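Local coordinates for thermoresistant glucokinase (Janibacter sp. HTCC2649, PDB 4EUN), which probably transfers a phosphate from ATP to gluconate, as gluconokinases of the P-loop kinase fold do, at residues Ala110-Tyr115 with Leu159-Ala164; Val32-Val37 with Asp127-Asp132; Glu59-His64 with Trp84-Ser89. All coordinates share one frame; numbering follows the deposited sequence. Where two conformers were deposited one is given.

Overall arrangement
The three contacts are built on or beside a five-stranded parallel sheet. Contact 2 joins strands 31-35 and 127-132 within it. Contact 1 lies beyond their C-terminal ends, about 11 Å away between centres, and touches contact 2 where L162 and L111 meet M35. Contact 3 sits about 15 Å from both, centre to centre; it touches contact 1 through Y115 on L87 and W84, but stays about 7 Å from contact 2 at the nearest atoms. G36 of contact 2 opens a probable P-loop, which L162 touches and D61 lies near. Amides of that loop hold sulfate, probably from the crystallisation liquor, and the L131 side chain is about 6 Å from a bound sulfate.

Contact 1. Residues Ala110-Tyr115 with Leu159-Ala164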
ATOM      1  N   ALA A 110       2.026  11.669  -9.940  1.00 23.24           N
ATOM      2  CA  ALA A 110       1.509  12.919 -10.500  1.00 26.81           C
ATOM      3  C   ALA A 110       0.317  12.683 -11.420  1.00 28.05           C
ATOM      4  O   ALA A 110       0.329  11.768 -12.247  1.00 29.18           O
ATOM      5  CB  ALA A 110       2.591  13.644 -11.243  1.00 20.59           C
ATOM      6  N   LEU A 111      -0.711  13.511 -11.280  1.00 24.68           N
ATOM      7  CA  LEU A 111      -1.860  13.401 -12.156  1.00 22.53           C
ATOM      8  C   LEU A 111      -2.192  14.727 -12.824  1.00 27.81           C
ATOM      9  O   LEU A 111      -2.143  15.794 -12.193  1.00 28.65           O
ATOM     10  CB  LEU A 111      -3.080  12.977 -11.365  1.00 21.81           C
ATOM     11  CG  LEU A 111      -2.969  11.686 -10.564  1.00 16.90           C
ATOM     12  CD1 LEU A 111      -4.187  11.557  -9.670  1.00 21.15           C
ATOM     13  CD2 LEU A 111      -2.855  10.514 -11.510  1.00 29.56           C
ATOM     14  N   LYS A 112      -2.543  14.641 -14.103  1.00 19.81           N
ATOM     15  CA  LYS A 112      -3.135  15.742 -14.824  1.00 20.14           C
ATOM     16  C   LYS A 112      -4.598  15.852 -14.440  1.00 22.47           C
ATOM     17  O   LYS A 112      -5.178  14.888 -13.955  1.00 22.96           O
ATOM     18  CB  LYS A 112      -3.045  15.472 -16.322  1.00 23.56           C
ATOM     19  CG  LYS A 112      -1.631  15.391 -16.866  1.00 23.58           C
ATOM     20  CD  LYS A 112      -1.676  15.309 -18.395  1.00 24.33           C
ATOM     21  CE  LYS A 112      -0.287  15.143 -18.993  1.00 28.86           C
ATOM     22  NZ  LYS A 112      -0.344  15.148 -20.485  1.00 29.05           N
ATOM     23  N   ARG A 113      -5.195  17.017 -14.683  1.00 25.25           N
ATOM     24  CA  ARG A 113      -6.638  17.190 -14.511  1.00 23.68           C
ATOM     25  C   ARG A 113      -7.452  16.130 -15.245  1.00 24.73           C
ATOM     26  O   ARG A 113      -8.365  15.538 -14.669  1.00 24.78           O
ATOM     27  CB  ARG A 113      -7.063  18.578 -15.000  1.00 24.90           C
ATOM     28  CG  ARG A 113      -8.569  18.711 -15.245  1.00 35.77           C
ATOM     29  CD  ARG A 113      -9.295  18.802 -13.930  1.00 35.37           C
ATOM     30  NE  ARG A 113     -10.731  18.551 -14.046  1.00 34.91           N
ATOM     31  CZ  ARG A 113     -11.672  19.436 -13.738  1.00 34.22           C
ATOM     32  NH1 ARG A 113     -11.334  20.645 -13.306  1.00 34.50           N
ATOM     33  NH2 ARG A 113     -12.950  19.110 -13.860  1.00 39.75           N
ATOM     34  N   THR A 114      -7.128  15.886 -16.514  1.00 24.96           N
ATOM     35  CA  THR A 114      -7.825  14.846 -17.284  1.00 25.42           C
ATOM     36  C   THR A 114      -7.723  13.456 -16.645  1.00 27.94           C
ATOM     37  O   THR A 114      -8.639  12.644 -16.791  1.00 27.35           O
ATOM     38  CB  THR A 114      -7.312  14.748 -18.726  1.00 35.41           C
ATOM     39  OG1 THR A 114      -5.894  14.546 -18.711  1.00 28.87           O
ATOM     40  CG2 THR A 114      -7.639  16.013 -19.507  1.00 29.41           C
ATOM     41  N   TYR A 115      -6.603  13.165 -15.976  1.00 24.11           N
ATOM     42  CA  TYR A 115      -6.452  11.880 -15.290  1.00 22.85           C
ATOM     43  C   TYR A 115      -7.424  11.807 -14.122  1.00 20.77           C
ATOM     44  O   TYR A 115      -8.031  10.758 -13.872  1.00 21.45           O
ATOM     45  CB  TYR A 115      -5.036  11.684 -14.734  1.00 19.00           C
ATOM     46  CG  TYR A 115      -3.915  11.670 -15.747  1.00 20.54           C
ATOM     47  CD1 TYR A 115      -4.161  11.736 -17.117  1.00 24.83           C
ATOM     48  CD2 TYR A 115      -2.596  11.593 -15.326  1.00 21.10           C
ATOM     49  CE1 TYR A 115      -3.113  11.735 -18.031  1.00 25.56           C
ATOM     50  CE2 TYR A 115      -1.551  11.598 -16.229  1.00 21.94           C
ATOM     51  CZ  TYR A 115      -1.814  11.662 -17.578  1.00 21.73           C
ATOM     52  OH  TYR A 115      -0.760  11.657 -18.485  1.00 28.23           O
ATOM     53  N   LEU A 159       6.941  16.591 -12.059  1.00 23.12           N
ATOM     54  CA  LEU A 159       6.517  17.910 -11.610  1.00 24.47           C
ATOM     55  C   LEU A 159       5.821  18.658 -12.745  1.00 25.90           C
ATOM     56  O   LEU A 159       4.967  19.505 -12.508  1.00 29.12           O
ATOM     57  CB  LEU A 159       7.703  18.709 -11.070  1.00 24.29           C
ATOM     58  CG  LEU A 159       8.327  18.133  -9.802  1.00 28.17           C
ATOM     59  CD1 LEU A 159       9.600  18.886  -9.469  1.00 38.79           C
ATOM     60  CD2 LEU A 159       7.357  18.206  -8.638  1.00 26.89           C
ATOM     61  N   ALA A 160       6.169  18.313 -13.982  1.00 29.56           N
ATOM     62  CA  ALA A 160       5.479  18.873 -15.142  1.00 38.44           C
ATOM     63  C   ALA A 160       4.080  18.271 -15.337  1.00 38.38           C
ATOM     64  O   ALA A 160       3.184  18.930 -15.860  1.00 40.49           O
ATOM     65  CB  ALA A 160       6.319  18.691 -16.390  1.00 42.58           C
ATOM     66  N   THR A 161       3.900  17.024 -14.908  1.00 35.75           N
ATOM     67  CA  THR A 161       2.639  16.290 -15.087  1.00 34.31           C
ATOM     68  C   THR A 161       1.610  16.647 -14.012  1.00 41.12           C
ATOM     69  O   THR A 161       0.398  16.589 -14.241  1.00 37.92           O
ATOM     70  CB  THR A 161       2.906  14.757 -15.069  1.00 36.20           C
ATOM     71  OG1 THR A 161       3.761  14.413 -16.169  1.00 37.40           O
ATOM     72  CG2 THR A 161       1.612  13.951 -15.161  1.00 32.33           C
ATOM     73  N   LEU A 162       2.110  17.027 -12.842  1.00 32.83           N
ATOM     74  CA  LEU A 162       1.275  17.323 -11.682  1.00 33.55           C
ATOM     75  C   LEU A 162       0.574  18.673 -11.845  1.00 37.21           C
ATOM     76  O   LEU A 162       1.150  19.719 -11.534  1.00 38.92           O
ATOM     77  CB  LEU A 162       2.147  17.306 -10.423  1.00 32.01           C
ATOM     78  CG  LEU A 162       1.454  17.292  -9.065  1.00 31.01           C
ATOM     79  CD1 LEU A 162       0.309  16.366  -9.130  1.00 38.91           C
ATOM     80  CD2 LEU A 162       2.394  16.844  -7.968  1.00 30.76           C
ATOM     81  N   GLU A 163      -0.666  18.639 -12.333  1.00 27.37           N
ATOM     82  CA  GLU A 163      -1.457  19.852 -12.571  1.00 22.00           C
ATOM     83  C   GLU A 163      -2.214  20.261 -11.313  1.00 28.85           C
ATOM     84  O   GLU A 163      -2.826  19.421 -10.655  1.00 25.64           O
ATOM     85  CB  GLU A 163      -2.428  19.647 -13.745  1.00 26.21           C
ATOM     86  CG  GLU A 163      -1.708  19.482 -15.085  1.00 29.35           C
ATOM     87  CD  GLU A 163      -2.621  19.190 -16.257  1.00 26.54           C
ATOM     88  OE1 GLU A 163      -3.864  19.121 -16.093  1.00 27.43           O
ATOM     89  OE2 GLU A 163      -2.082  19.020 -17.375  1.00 37.61           O
ATOM     90  N   ALA A 164      -2.164  21.552 -10.982  1.00 26.04           N
ATOM     91  CA  ALA A 164      -2.829  22.072  -9.786  1.00 22.58           C
ATOM     92  C   ALA A 164      -4.293  21.662  -9.733  1.00 23.58           C
ATOM     93  O   ALA A 164      -4.971  21.581 -10.770  1.00 23.80           O
ATOM     94  CB  ALA A 164      -2.715  23.594  -9.741  1.00 24.02           C
TER
HETATM   95  O   HOH W   1      -5.416  17.862 -17.998  1.00 27.11           O
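Two hydrogen bonds join R113 and L111 to E163, and both involve a backbone N-H. E163 N donates to L111 O over 3.2 Å, with an angle of 158° at the hydrogen. In the other direction R113 N donates a hydrogen bond to E163 OE1 at 2.9 Å, meeting the oxygen from above the carboxylate plane, 51° out of it. The E163 chain gets there by running extended beyond CG (chi2 176°). K112 holds the N-cap position of helix 113-119, so OE1 accepts a backbone N-H in the first turn, where the helix dipole would probably help stabilise a negative charge. A water adds to this grip: it accepts from T114 N and donates to E163 OE1 at 2.8 Å.

The segments join the start of helix 113-119, just past strand 104-108, to the end of helix 155-161, at the C-terminal side of the parallel sheet of this P-loop-type kinase fold. L162, the first residue to leave helical geometry, continues inward onto M35 and H130.

Van der Waals packing accompanies these bonds. A110 CB lies 3.8 Å from L162 CB, while L162 CD1 lies against the backbone N of L111. The methyl CG2 of T161 touches K112 CG at 3.9 Å and approaches the Y115 ring obliquely, its closest ring atom being CE2; T161 OG1 turns instead to S157 O in its own helix. K112 CB sits 3.8 Å above the centre of one face of the Y115 ring.

Among the charged groups, the K112 ammonium does not contact the E163 carboxylate: NZ stays 5.3 Å from OE2, and its extended chain leads to a salt bridge with D80. R113 likewise carries its guanidinium away from E163, to D168, E166 and D117.

Contact 2. Residues Val32-Val37 with Asp127-Asp132; sequences VVVMGV and DFLHLD
V33 and F128 lie side by side, pointing the same way from adjacent parallel strands at the centre of the sheet, the pair 31-35 and 127-132 of a P-loop-type kinase fold. The short strand axes run 4.7 Å apart at an angle of 19°. The F128 ring leans toward its neighbour: with CG anti to the carbonyl carbon (chi1 -71°), its CE2 comes within 3.7 Å of V33 CB, meeting it obliquely.

On this same face M35 crosses H130 at a slant. In the conformer given, one of two, its terminal methyl CE lies 3.9 Å from H130 CB, and SD stands above the imidazole face at the longer distance of 5.5 Å from the centroid, 24° off the ring normal. H130 NE2 donates to D132 OD2 within its own strand, a bond that helps fix the ring's rotation.

The opposite face carries V32, V34 and L129. L129 CD1 touches both valines, at V32 CG1 and V34 CG2, and L131 follows it toward helix 180-191.

Four backbone bonds of 2.8 Å set this register, alternating in direction: V33 N to D127 O, L129 N to V33 O, M35 N to L129 O and L131 N to M35 O. Beyond them, G36 begins the probable P-loop, where one water accepts from V37 N and donates to L131 O at 2.7 Å.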
ATOM      1  N   VAL A  32     -10.673   8.547  -1.381  1.00 19.43           N
ATOM      2  CA  VAL A  32      -9.648   9.577  -1.270  1.00 19.41           C
ATOM      3  C   VAL A  32      -8.464   9.171  -2.121  1.00 19.87           C
ATOM      4  O   VAL A  32      -8.095   8.004  -2.163  1.00 18.80           O
ATOM      5  CB  VAL A  32      -9.194   9.742   0.205  1.00 21.33           C
ATOM      6  CG1 VAL A  32      -8.155  10.853   0.338  1.00 22.01           C
ATOM      7  CG2 VAL A  32     -10.396  10.030   1.102  1.00 22.74           C
ATOM      8  N   VAL A  33      -7.876  10.145  -2.814  1.00 18.92           N
ATOM      9  CA  VAL A  33      -6.643   9.920  -3.555  1.00 18.98           C
ATOM     10  C   VAL A  33      -5.583  10.868  -3.021  1.00 19.81           C
ATOM     11  O   VAL A  33      -5.801  12.078  -2.997  1.00 20.87           O
ATOM     12  CB  VAL A  33      -6.830  10.155  -5.080  1.00 18.51           C
ATOM     13  CG1 VAL A  33      -5.486  10.085  -5.802  1.00 21.06           C
ATOM     14  CG2 VAL A  33      -7.796   9.117  -5.651  1.00 22.26           C
ATOM     15  N   VAL A  34      -4.453  10.312  -2.580  1.00 18.36           N
ATOM     16  CA  VAL A  34      -3.312  11.124  -2.171  1.00 18.65           C
ATOM     17  C   VAL A  34      -2.409  11.180  -3.378  1.00 19.29           C
ATOM     18  O   VAL A  34      -1.873  10.170  -3.807  1.00 21.31           O
ATOM     19  CB  VAL A  34      -2.542  10.510  -0.985  1.00 19.87           C
ATOM     20  CG1 VAL A  34      -1.441  11.472  -0.524  1.00 22.70           C
ATOM     21  CG2 VAL A  34      -3.513  10.202   0.174  1.00 21.01           C
ATOM     22  N   MET A  35      -2.214  12.384  -3.898  0.52 18.83           N
ATOM     23  CA  MET A  35      -1.503  12.567  -5.144  0.52 20.85           C
ATOM     24  C   MET A  35      -0.235  13.361  -4.864  0.52 20.80           C
ATOM     25  O   MET A  35      -0.258  14.326  -4.123  0.52 23.40           O
ATOM     26  CB  MET A  35      -2.418  13.296  -6.132  0.52 21.66           C
ATOM     27  CG  MET A  35      -1.710  14.069  -7.207  0.52 26.27           C
ATOM     28  SD  MET A  35      -2.871  14.894  -8.315  0.52 30.42           S
ATOM     29  CE  MET A  35      -3.562  16.194  -7.287  0.52 22.23           C
ATOM     30  N   GLY A  36       0.887  12.930  -5.434  1.00 26.95           N
ATOM     31  CA  GLY A  36       2.135  13.664  -5.290  1.00 27.63           C
ATOM     32  C   GLY A  36       3.242  12.860  -5.923  1.00 30.20           C
ATOM     33  O   GLY A  36       3.083  11.669  -6.149  1.00 29.17           O
ATOM     34  N   VAL A  37       4.369  13.492  -6.204  1.00 28.55           N
ATOM     35  CA  VAL A  37       5.459  12.754  -6.835  1.00 35.18           C
ATOM     36  C   VAL A  37       6.077  11.732  -5.880  1.00 37.73           C
ATOM     37  O   VAL A  37       5.812  11.755  -4.680  1.00 39.78           O
ATOM     38  CB  VAL A  37       6.551  13.693  -7.386  1.00 33.83           C
ATOM     39  CG1 VAL A  37       5.929  14.722  -8.320  1.00 32.78           C
ATOM     40  CG2 VAL A  37       7.302  14.383  -6.251  1.00 37.14           C
ATOM     41  N   ASP A 127     -12.096  12.599  -3.440  1.00 22.69           N
ATOM     42  CA  ASP A 127     -11.474  13.738  -2.775  1.00 23.27           C
ATOM     43  C   ASP A 127      -9.973  13.600  -2.876  1.00 19.75           C
ATOM     44  O   ASP A 127      -9.431  12.526  -2.642  1.00 22.69           O
ATOM     45  CB  ASP A 127     -11.883  13.783  -1.299  1.00 28.41           C
ATOM     46  CG  ASP A 127     -13.378  13.916  -1.110  1.00 32.05           C
ATOM     47  OD1 ASP A 127     -13.979  14.863  -1.670  1.00 29.73           O
ATOM     48  OD2 ASP A 127     -13.954  13.062  -0.404  1.00 32.21           O
ATOM     49  N   PHE A 128      -9.290  14.687  -3.231  1.00 20.64           N
ATOM     50  CA  PHE A 128      -7.854  14.620  -3.448  1.00 20.36           C
ATOM     51  C   PHE A 128      -7.073  15.308  -2.350  1.00 22.24           C
ATOM     52  O   PHE A 128      -7.423  16.406  -1.926  1.00 24.48           O
ATOM     53  CB  PHE A 128      -7.504  15.256  -4.810  1.00 20.81           C
ATOM     54  CG  PHE A 128      -7.957  14.432  -5.970  1.00 21.46           C
ATOM     55  CD1 PHE A 128      -9.258  14.535  -6.452  1.00 22.62           C
ATOM     56  CD2 PHE A 128      -7.094  13.507  -6.549  1.00 18.55           C
ATOM     57  CE1 PHE A 128      -9.689  13.735  -7.509  1.00 22.72           C
ATOM     58  CE2 PHE A 128      -7.513  12.710  -7.605  1.00 18.56           C
ATOM     59  CZ  PHE A 128      -8.810  12.824  -8.084  1.00 21.02           C
ATOM     60  N   LEU A 129      -6.022  14.646  -1.878  1.00 20.13           N
ATOM     61  CA  LEU A 129      -5.038  15.287  -1.016  1.00 18.15           C
ATOM     62  C   LEU A 129      -3.784  15.439  -1.860  1.00 19.40           C
ATOM     63  O   LEU A 129      -3.150  14.457  -2.246  1.00 18.88           O
ATOM     64  CB  LEU A 129      -4.756  14.434   0.225  1.00 19.71           C
ATOM     65  CG  LEU A 129      -5.960  14.051   1.086  1.00 21.39           C
ATOM     66  CD1 LEU A 129      -5.515  13.092   2.179  1.00 20.98           C
ATOM     67  CD2 LEU A 129      -6.621  15.281   1.688  1.00 26.33           C
ATOM     68  N   HIS A 130      -3.439  16.678  -2.172  1.00 19.32           N
ATOM     69  CA  HIS A 130      -2.298  16.947  -3.044  1.00 19.98           C
ATOM     70  C   HIS A 130      -1.061  17.265  -2.199  1.00 22.23           C
ATOM     71  O   HIS A 130      -0.940  18.357  -1.646  1.00 21.68           O
ATOM     72  CB  HIS A 130      -2.643  18.110  -3.974  1.00 20.72           C
ATOM     73  CG  HIS A 130      -1.507  18.576  -4.829  1.00 20.71           C
ATOM     74  ND1 HIS A 130      -1.554  19.775  -5.508  1.00 20.66           N
ATOM     75  CD2 HIS A 130      -0.311  18.015  -5.125  1.00 22.15           C
ATOM     76  CE1 HIS A 130      -0.424  19.940  -6.176  1.00 22.75           C
ATOM     77  NE2 HIS A 130       0.349  18.895  -5.960  1.00 21.42           N
ATOM     78  N   LEU A 131      -0.163  16.287  -2.085  1.00 20.64           N
ATOM     79  CA  LEU A 131       1.031  16.410  -1.261  1.00 19.09           C
ATOM     80  C   LEU A 131       2.159  16.932  -2.133  1.00 25.49           C
ATOM     81  O   LEU A 131       2.538  16.301  -3.127  1.00 25.49           O
ATOM     82  CB  LEU A 131       1.393  15.045  -0.672  1.00 23.25           C
ATOM     83  CG  LEU A 131       2.507  14.934   0.371  1.00 28.20           C
ATOM     84  CD1 LEU A 131       2.145  15.656   1.652  1.00 25.87           C
ATOM     85  CD2 LEU A 131       2.736  13.470   0.657  1.00 29.00           C
ATOM     86  N   ASP A 132       2.695  18.095  -1.785  1.00 21.90           N
ATOM     87  CA  ASP A 132       3.664  18.707  -2.664  1.00 22.70           C
ATOM     88  C   ASP A 132       4.504  19.748  -1.946  1.00 21.89           C
ATOM     89  O   ASP A 132       4.235  20.110  -0.802  1.00 24.36           O
ATOM     90  CB  ASP A 132       2.931  19.328  -3.846  1.00 23.55           C
ATOM     91  CG  ASP A 132       3.730  19.273  -5.120  1.00 26.38           C
ATOM     92  OD1 ASP A 132       4.969  19.145  -5.053  1.00 33.74           O
ATOM     93  OD2 ASP A 132       3.116  19.350  -6.200  1.00 21.30           O
TER
HETATM   94  O   HOH W   2       4.443  16.217  -4.986  1.00 29.08           O

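Contact 3. Residues Glu59-His64 with Trp84-Ser89; sequences EADAFH and WPWLRS
W86 points from helix 80-99 toward the 3-10 turn 60-63 and H64, and gives the largest share of the buried surface. At its base, CB lies 3.9 Å from both H64 ND1 and H64 CE1. With CG anti to the backbone N (chi1 169°), the ring system extends across to the loop. CG comes under the imidazole. CD1 meets the backbone between F63 and H64 and also touches F63 CB at 3.7 Å.

NE1 makes the polar contact: it donates to A60 O at 2.9 Å, almost straight at 177°, with the oxygen in the plane of the indole. Seen from the carbonyl, however, the donor stands above its plane. F63 N reaches the same oxygen from the opposite face as part of the 3-10 turn, so A60 O is shared by two donors.

Farther round, W86 CD2 lies 3.3 Å from H64 CE1, and W86 CE2 is almost as near to H64 NE2. The H64 imidazole and the five-membered ring of W86 form a face-to-face stack, with planes at 13° and centroids 3.5 Å apart. On the benzo side, CE3 packs on H64 CE1, CZ3 and CH2 lie near H64 NE2, and CZ2 rests against A60 CB.

S89 places OG against F63 CB while donating that hydroxyl to W86 O. The contact thereby fastens the loop after strand 56-59, an edge strand of the parallel sheet within this chain of a probable P-loop kinase fold, to helix 80-99, with D61 near the probable P-loop. The same loop reaches the second subunit, where A62 O accepts from W93 of that chain and H64 O from its R97.

Since the indole N-H fixes the edge of W86 and the stack covers one of its faces, sliding and tilting are both restrained.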
ATOM      1  N   GLU A  59      -2.023   0.994  -2.913  0.53 19.43           N
ATOM      2  CA  GLU A  59      -0.974   1.702  -3.619  0.53 21.75           C
ATOM      3  C   GLU A  59      -1.266   1.603  -5.109  0.53 18.82           C
ATOM      4  O   GLU A  59      -1.299   0.502  -5.655  0.53 22.52           O
ATOM      5  CB  GLU A  59       0.354   1.023  -3.297  0.53 20.38           C
ATOM      6  CG  GLU A  59       1.439   1.983  -2.894  0.53 30.64           C
ATOM      7  CD  GLU A  59       1.875   2.842  -4.052  0.53 43.28           C
ATOM      8  OE1 GLU A  59       2.146   4.043  -3.839  0.53 53.96           O
ATOM      9  OE2 GLU A  59       1.944   2.310  -5.182  0.53 33.59           O
ATOM     10  N   ALA A  60      -1.501   2.742  -5.762  1.00 21.58           N
ATOM     11  CA  ALA A  60      -1.940   2.731  -7.158  1.00 23.18           C
ATOM     12  C   ALA A  60      -0.931   2.140  -8.143  1.00 21.01           C
ATOM     13  O   ALA A  60      -1.337   1.588  -9.163  1.00 24.22           O
ATOM     14  CB  ALA A  60      -2.365   4.130  -7.619  1.00 22.47           C
ATOM     15  N   ASP A  61       0.366   2.229  -7.853  1.00 20.76           N
ATOM     16  CA  ASP A  61       1.352   1.709  -8.805  1.00 19.54           C
ATOM     17  C   ASP A  61       1.203   0.196  -8.984  1.00 18.23           C
ATOM     18  O   ASP A  61       1.642  -0.351  -9.986  1.00 19.43           O
ATOM     19  CB  ASP A  61       2.792   2.056  -8.402  1.00 21.87           C
ATOM     20  CG  ASP A  61       3.230   3.415  -8.894  1.00 31.81           C
ATOM     21  OD1 ASP A  61       2.558   3.977  -9.786  1.00 32.49           O
ATOM     22  OD2 ASP A  61       4.270   3.916  -8.404  1.00 35.18           O
ATOM     23  N   ALA A  62       0.599  -0.494  -8.017  1.00 17.50           N
ATOM     24  CA  ALA A  62       0.471  -1.934  -8.141  1.00 18.84           C
ATOM     25  C   ALA A  62      -0.492  -2.295  -9.267  1.00 18.87           C
ATOM     26  O   ALA A  62      -0.460  -3.412  -9.780  1.00 20.98           O
ATOM     27  CB  ALA A  62       0.005  -2.549  -6.814  1.00 18.79           C
ATOM     28  N   PHE A  63      -1.328  -1.337  -9.654  1.00 19.43           N
ATOM     29  CA  PHE A  63      -2.303  -1.528 -10.730  1.00 24.07           C
ATOM     30  C   PHE A  63      -1.679  -1.333 -12.107  1.00 24.01           C
ATOM     31  O   PHE A  63      -2.307  -1.656 -13.115  1.00 25.09           O
ATOM     32  CB  PHE A  63      -3.472  -0.551 -10.586  1.00 22.24           C
ATOM     33  CG  PHE A  63      -4.367  -0.832  -9.411  1.00 23.33           C
ATOM     34  CD1 PHE A  63      -3.975  -0.492  -8.122  1.00 23.13           C
ATOM     35  CD2 PHE A  63      -5.618  -1.400  -9.603  1.00 23.73           C
ATOM     36  CE1 PHE A  63      -4.810  -0.727  -7.037  1.00 25.84           C
ATOM     37  CE2 PHE A  63      -6.462  -1.638  -8.522  1.00 27.05           C
ATOM     38  CZ  PHE A  63      -6.057  -1.300  -7.240  1.00 28.49           C
ATOM     39  N   HIS A  64      -0.469  -0.776 -12.156  1.00 17.71           N
ATOM     40  CA  HIS A  64       0.251  -0.624 -13.427  1.00 19.17           C
ATOM     41  C   HIS A  64       0.649  -2.007 -13.922  1.00 20.21           C
ATOM     42  O   HIS A  64       0.855  -2.920 -13.124  1.00 22.00           O
ATOM     43  CB  HIS A  64       1.536   0.204 -13.248  1.00 18.40           C
ATOM     44  CG  HIS A  64       1.386   1.665 -13.538  1.00 20.39           C
ATOM     45  ND1 HIS A  64       0.932   2.138 -14.747  1.00 22.15           N
ATOM     46  CD2 HIS A  64       1.670   2.758 -12.786  1.00 21.37           C
ATOM     47  CE1 HIS A  64       0.930   3.460 -14.727  1.00 23.72           C
ATOM     48  NE2 HIS A  64       1.375   3.860 -13.550  1.00 21.96           N
ATOM     49  N   TRP A  84      -4.002   5.691 -19.546  1.00 24.21           N
ATOM     50  CA  TRP A  84      -5.463   5.551 -19.565  1.00 24.16           C
ATOM     51  C   TRP A  84      -5.972   4.210 -19.007  1.00 30.25           C
ATOM     52  O   TRP A  84      -6.881   4.214 -18.176  1.00 25.81           O
ATOM     53  CB  TRP A  84      -6.090   5.832 -20.947  1.00 28.19           C
ATOM     54  CG  TRP A  84      -5.855   7.207 -21.527  1.00 34.02           C
ATOM     55  CD1 TRP A  84      -5.385   7.487 -22.782  1.00 41.73           C
ATOM     56  CD2 TRP A  84      -6.100   8.481 -20.902  1.00 33.63           C
ATOM     57  NE1 TRP A  84      -5.317   8.846 -22.973  1.00 41.41           N
ATOM     58  CE2 TRP A  84      -5.748   9.479 -21.835  1.00 35.50           C
ATOM     59  CE3 TRP A  84      -6.574   8.874 -19.645  1.00 35.57           C
ATOM     60  CZ2 TRP A  84      -5.854  10.843 -21.550  1.00 35.19           C
ATOM     61  CZ3 TRP A  84      -6.684  10.231 -19.372  1.00 31.76           C
ATOM     62  CH2 TRP A  84      -6.326  11.193 -20.313  1.00 38.73           C
ATOM     63  N   PRO A  85      -5.402   3.064 -19.455  1.00 27.07           N
ATOM     64  CA  PRO A  85      -5.932   1.802 -18.912  1.00 24.55           C
ATOM     65  C   PRO A  85      -5.703   1.672 -17.410  1.00 25.11           C
ATOM     66  O   PRO A  85      -6.560   1.121 -16.722  1.00 25.87           O
ATOM     67  CB  PRO A  85      -5.144   0.728 -19.674  1.00 30.71           C
ATOM     68  CG  PRO A  85      -4.745   1.401 -20.962  1.00 31.93           C
ATOM     69  CD  PRO A  85      -4.449   2.815 -20.554  1.00 30.98           C
ATOM     70  N   TRP A  86      -4.580   2.191 -16.922  1.00 22.28           N
ATOM     71  CA  TRP A  86      -4.259   2.201 -15.499  1.00 22.57           C
ATOM     72  C   TRP A  86      -5.267   3.028 -14.699  1.00 24.89           C
ATOM     73  O   TRP A  86      -5.816   2.566 -13.700  1.00 21.23           O
ATOM     74  CB  TRP A  86      -2.835   2.735 -15.313  1.00 21.54           C
ATOM     75  CG  TRP A  86      -2.422   3.054 -13.898  1.00 21.50           C
ATOM     76  CD1 TRP A  86      -2.311   2.175 -12.858  1.00 20.97           C
ATOM     77  CD2 TRP A  86      -2.008   4.330 -13.390  1.00 21.09           C
ATOM     78  NE1 TRP A  86      -1.876   2.829 -11.736  1.00 19.14           N
ATOM     79  CE2 TRP A  86      -1.681   4.153 -12.031  1.00 19.16           C
ATOM     80  CE3 TRP A  86      -1.891   5.607 -13.952  1.00 19.93           C
ATOM     81  CZ2 TRP A  86      -1.241   5.204 -11.223  1.00 21.18           C
ATOM     82  CZ3 TRP A  86      -1.458   6.652 -13.151  1.00 24.72           C
ATOM     83  CH2 TRP A  86      -1.141   6.446 -11.798  1.00 27.48           C
ATOM     84  N   LEU A  87      -5.519   4.248 -15.151  1.00 20.53           N
ATOM     85  CA  LEU A  87      -6.505   5.114 -14.523  1.00 15.88           C
ATOM     86  C   LEU A  87      -7.904   4.493 -14.530  1.00 22.15           C
ATOM     87  O   LEU A  87      -8.642   4.607 -13.547  1.00 22.78           O
ATOM     88  CB  LEU A  87      -6.514   6.467 -15.234  1.00 19.94           C
ATOM     89  CG  LEU A  87      -5.210   7.227 -15.038  1.00 21.56           C
ATOM     90  CD1 LEU A  87      -5.103   8.311 -16.088  1.00 20.43           C
ATOM     91  CD2 LEU A  87      -5.145   7.861 -13.654  1.00 21.54           C
ATOM     92  N   ARG A  88      -8.277   3.850 -15.633  1.00 20.98           N
ATOM     93  CA  ARG A  88      -9.582   3.192 -15.692  1.00 21.22           C
ATOM     94  C   ARG A  88      -9.665   2.028 -14.715  1.00 20.66           C
ATOM     95  O   ARG A  88     -10.720   1.787 -14.143  1.00 26.03           O
ATOM     96  CB  ARG A  88      -9.931   2.724 -17.108  1.00 24.90           C
ATOM     97  CG  ARG A  88     -10.425   3.838 -18.020  1.00 31.64           C
ATOM     98  CD  ARG A  88     -10.895   3.268 -19.350  1.00 49.68           C
ATOM     99  NE  ARG A  88      -9.800   2.621 -20.069  1.00 53.77           N
ATOM    100  CZ  ARG A  88      -9.173   3.158 -21.109  1.00 58.79           C
ATOM    101  NH1 ARG A  88      -8.183   2.503 -21.701  1.00 57.32           N
ATOM    102  NH2 ARG A  88      -9.544   4.346 -21.565  1.00 62.39           N
ATOM    103  N   SER A  89      -8.567   1.310 -14.518  1.00 23.54           N
ATOM    104  CA  SER A  89      -8.610   0.183 -13.577  1.00 21.07           C
ATOM    105  C   SER A  89      -8.741   0.694 -12.146  1.00 22.70           C
ATOM    106  O   SER A  89      -9.414   0.068 -11.316  1.00 23.32           O
ATOM    107  CB  SER A  89      -7.384  -0.716 -13.734  1.00 26.59           C
ATOM    108  OG  SER A  89      -6.235  -0.105 -13.190  1.00 40.56           O
TER